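Local coordinates for conserved hypothetical protein TA1206 (Thermoplasma acidophilum, PDB 1QW2), which is of unknown function but is a small alpha/beta protein of the DUF1805 family, found here in an assembly of four chains, at residues A[32-36]-A[65-71]. Sequence-based numbering, arbitrary orientation.
Sequences LLFIK and VKTLDDM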
ATOM      1  N   LEU A  32       3.403   6.598  11.776  1.00 11.11           N
ATOM      2  CA  LEU A  32       1.988   6.356  11.993  1.00 10.33           C
ATOM      3  C   LEU A  32       1.802   4.856  11.854  1.00 10.03           C
ATOM      4  O   LEU A  32       2.284   4.256  10.897  1.00  9.76           O
ATOM      5  CB  LEU A  32       1.145   7.077  10.935  1.00 12.28           C
ATOM      6  CG  LEU A  32      -0.366   6.797  10.906  1.00 16.26           C
ATOM      7  CD1 LEU A  32      -1.047   7.834  10.028  1.00 20.45           C
ATOM      8  CD2 LEU A  32      -0.653   5.400  10.384  1.00 21.55           C
ATOM      9  N   LEU A  33       1.138   4.236  12.818  1.00  9.78           N
ATOM     10  CA  LEU A  33       0.882   2.815  12.708  1.00 11.46           C
ATOM     11  C   LEU A  33      -0.412   2.443  13.396  1.00  9.32           C
ATOM     12  O   LEU A  33      -0.791   3.038  14.405  1.00  9.58           O
ATOM     13  CB  LEU A  33       2.046   1.978  13.262  1.00 15.74           C
ATOM     14  CG  LEU A  33       2.572   2.160  14.680  1.00 17.57           C
ATOM     15  CD1 LEU A  33       3.546   1.021  14.990  1.00 15.64           C
ATOM     16  CD2 LEU A  33       3.263   3.514  14.814  1.00 20.08           C
ATOM     17  N   PHE A  34      -1.104   1.479  12.804  1.00  9.01           N
ATOM     18  CA  PHE A  34      -2.354   0.997  13.354  1.00  7.97           C
ATOM     19  C   PHE A  34      -2.579  -0.459  12.985  1.00  9.39           C
ATOM     20  O   PHE A  34      -1.915  -1.002  12.098  1.00  9.84           O
ATOM     21  CB  PHE A  34      -3.539   1.869  12.871  1.00 10.94           C
ATOM     22  CG  PHE A  34      -3.840   1.769  11.390  1.00 12.32           C
ATOM     23  CD1 PHE A  34      -4.482   0.649  10.860  1.00 14.50           C
ATOM     24  CD2 PHE A  34      -3.530   2.822  10.537  1.00 13.61           C
ATOM     25  CE1 PHE A  34      -4.814   0.583   9.501  1.00 15.64           C
ATOM     26  CE2 PHE A  34      -3.859   2.766   9.175  1.00 15.21           C
ATOM     27  CZ  PHE A  34      -4.501   1.647   8.660  1.00 13.84           C
ATOM     28  N   ILE A  35      -3.483  -1.096  13.720  1.00  8.86           N
ATOM     29  CA  ILE A  35      -3.879  -2.474  13.482  1.00 10.70           C
ATOM     30  C   ILE A  35      -5.396  -2.396  13.393  1.00 11.89           C
ATOM     31  O   ILE A  35      -6.052  -1.925  14.322  1.00 12.62           O
ATOM     32  CB  ILE A  35      -3.502  -3.408  14.642  1.00 14.08           C
ATOM     33  CG1 ILE A  35      -1.986  -3.429  14.827  1.00 18.19           C
ATOM     34  CG2 ILE A  35      -4.022  -4.821  14.352  1.00 16.72           C
ATOM     35  CD1 ILE A  35      -1.529  -4.252  16.017  1.00 19.27           C
ATOM     36  N   LYS A  36      -5.954  -2.847  12.279  1.00 12.09           N
ATOM     37  CA  LYS A  36      -7.395  -2.780  12.105  1.00 13.31           C
ATOM     38  C   LYS A  36      -8.056  -4.129  11.890  1.00 13.88           C
ATOM     39  O   LYS A  36      -7.589  -4.948  11.099  1.00 13.91           O
ATOM     40  CB  LYS A  36      -7.721  -1.839  10.943  1.00 16.65           C
ATOM     41  CG  LYS A  36      -9.210  -1.626  10.687  1.00 21.10           C
ATOM     42  CD  LYS A  36      -9.715  -2.532   9.576  1.00 23.36           C
ATOM     43  CE  LYS A  36     -11.194  -2.287   9.299  1.00 24.96           C
ATOM     44  NZ  LYS A  36     -11.641  -2.942   8.036  1.00 27.56           N
ATOM     45  N   VAL A  65       5.037   3.435  20.461  1.00 23.39           N
ATOM     46  CA  VAL A  65       5.205   2.256  19.622  1.00 21.86           C
ATOM     47  C   VAL A  65       5.795   2.597  18.258  1.00 22.36           C
ATOM     48  O   VAL A  65       5.532   3.665  17.704  1.00 22.22           O
ATOM     49  CB  VAL A  65       3.859   1.534  19.403  1.00 21.73           C
ATOM     50  CG1 VAL A  65       3.281   1.105  20.737  1.00 21.13           C
ATOM     51  CG2 VAL A  65       2.892   2.445  18.666  1.00 22.31           C
ATOM     52  N   LYS A  66       6.592   1.677  17.725  1.00 22.49           N
ATOM     53  CA  LYS A  66       7.222   1.869  16.426  1.00 22.90           C
ATOM     54  C   LYS A  66       7.058   0.635  15.547  1.00 21.47           C
ATOM     55  O   LYS A  66       7.239   0.705  14.333  1.00 23.23           O
ATOM     56  CB  LYS A  66       8.711   2.186  16.608  1.00 24.95           C
ATOM     57  CG  LYS A  66       8.970   3.435  17.438  1.00 28.37           C
ATOM     58  CD  LYS A  66      10.454   3.660  17.683  1.00 31.46           C
ATOM     59  CE  LYS A  66      10.684   4.887  18.553  1.00 31.57           C
ATOM     60  NZ  LYS A  66      12.124   5.086  18.885  1.00 33.63           N
ATOM     61  N   THR A  67       6.703  -0.491  16.160  1.00 19.69           N
ATOM     62  CA  THR A  67       6.529  -1.740  15.422  1.00 19.63           C
ATOM     63  C   THR A  67       5.268  -2.483  15.843  1.00 17.96           C
ATOM     64  O   THR A  67       4.645  -2.151  16.853  1.00 17.58           O
ATOM     65  CB  THR A  67       7.715  -2.692  15.655  1.00 19.79           C
ATOM     66  OG1 THR A  67       7.648  -3.207  16.992  1.00 22.02           O
ATOM     67  CG2 THR A  67       9.037  -1.958  15.465  1.00 20.70           C
ATOM     68  N   LEU A  68       4.902  -3.493  15.060  1.00 19.00           N
ATOM     69  CA  LEU A  68       3.730  -4.305  15.357  1.00 19.62           C
ATOM     70  C   LEU A  68       3.914  -4.964  16.720  1.00 19.82           C
ATOM     71  O   LEU A  68       2.991  -4.999  17.534  1.00 19.83           O
ATOM     72  CB  LEU A  68       3.550  -5.382  14.287  1.00 19.31           C
ATOM     73  CG  LEU A  68       2.528  -6.479  14.590  1.00 21.17           C
ATOM     74  CD1 LEU A  68       1.144  -5.872  14.766  1.00 19.75           C
ATOM     75  CD2 LEU A  68       2.530  -7.493  13.460  1.00 22.16           C
ATOM     76  N   ASP A  69       5.113  -5.486  16.962  1.00 22.10           N
ATOM     77  CA  ASP A  69       5.418  -6.134  18.232  1.00 24.01           C
ATOM     78  C   ASP A  69       5.222  -5.173  19.400  1.00 23.31           C
ATOM     79  O   ASP A  69       4.668  -5.551  20.433  1.00 23.11           O
ATOM     80  CB  ASP A  69       6.857  -6.659  18.232  1.00 27.26           C
ATOM     81  CG  ASP A  69       7.020  -7.916  17.401  1.00 30.23           C
ATOM     82  OD1 ASP A  69       8.170  -8.379  17.242  1.00 33.61           O
ATOM     83  OD2 ASP A  69       6.002  -8.446  16.908  1.00 33.04           O
ATOM     84  N   ASP A  70       5.677  -3.934  19.235  1.00 22.21           N
ATOM     85  CA  ASP A  70       5.529  -2.931  20.286  1.00 22.46           C
ATOM     86  C   ASP A  70       4.054  -2.697  20.591  1.00 21.07           C
ATOM     87  O   ASP A  70       3.657  -2.603  21.753  1.00 20.76           O
ATOM     88  CB  ASP A  70       6.165  -1.599  19.874  1.00 24.63           C
ATOM     89  CG  ASP A  70       7.678  -1.659  19.834  1.00 27.57           C
ATOM     90  OD1 ASP A  70       8.277  -2.249  20.755  1.00 30.16           O
ATOM     91  OD2 ASP A  70       8.268  -1.097  18.888  1.00 31.14           O
HETATM   92  N   MSE A  71       3.244  -2.601  19.541  1.00 20.09           N
HETATM   93  CA  MSE A  71       1.813  -2.371  19.713  1.00 18.00           C
HETATM   94  C   MSE A  71       1.122  -3.486  20.482  1.00 17.63           C
HETATM   95  O   MSE A  71       0.355  -3.226  21.406  1.00 17.05           O
HETATM   96  CB  MSE A  71       1.120  -2.212  18.359  1.00 19.95           C
HETATM   97  CG  MSE A  71       1.379  -0.894  17.671  1.00 19.55           C
HETATM   98 SE   MSE A  71       0.157  -0.661  16.192  1.00 20.09          SE
HETATM   99  CE  MSE A  71      -1.385  -0.082  17.163  1.00 17.13           C
TER
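D70 OD2 gathers the N-H groups of K66 and T67 at the turn onto which L33 packs, although both bonds are weak: the one from T67 N is 3.2 Å long and strongly bent. The return bond of this capping box is sounder, D70 N giving its hydrogen to T67 OG1 at 3.1 Å and 160°. T67 is thus the N-cap of helix 68-73. The peptide joining K66 to T67 turns its flat face to the strand, and L33 CD1 lies over it, 3.6 Å from K66 C, while K24 NZ binds the same peptide's oxygen from strand 18-25. At chi1 55°, L33 CG sits in the gap flanked by its own N and C, and the methyls splay over the turn, CD2 reaching V65 O at 3.7 Å and CD1 meeting both V65 CG2 and the CG of M71. Shortening L33 to an alanine is likely to open a gap between the strand and the K66-T67 peptide and leave V65 CG2 and the M71 chain less firmly held.

Selenomethionine M71 comes from the helix to meet I35 end to end, SE lying 3.8 Å from I35 CG1. A bend at chi3 (80°) then carries its CE to F34 CA, against the strand backbone. L68 crosses I35 nearly at right angles, and their CD1 methyls are pressed to 3.4 Å, a tight fit.

Strand 32-36, hydrogen-bonded to strands 18-25 and 41-43, therefore receives the helix on the L33 and I35 face, whereas F34 packs on S25 of a second subunit. The capping box and K24 serve polar groups of the turn, but no hydrogen bond spans the two segments, so the docking rests on apolar contact.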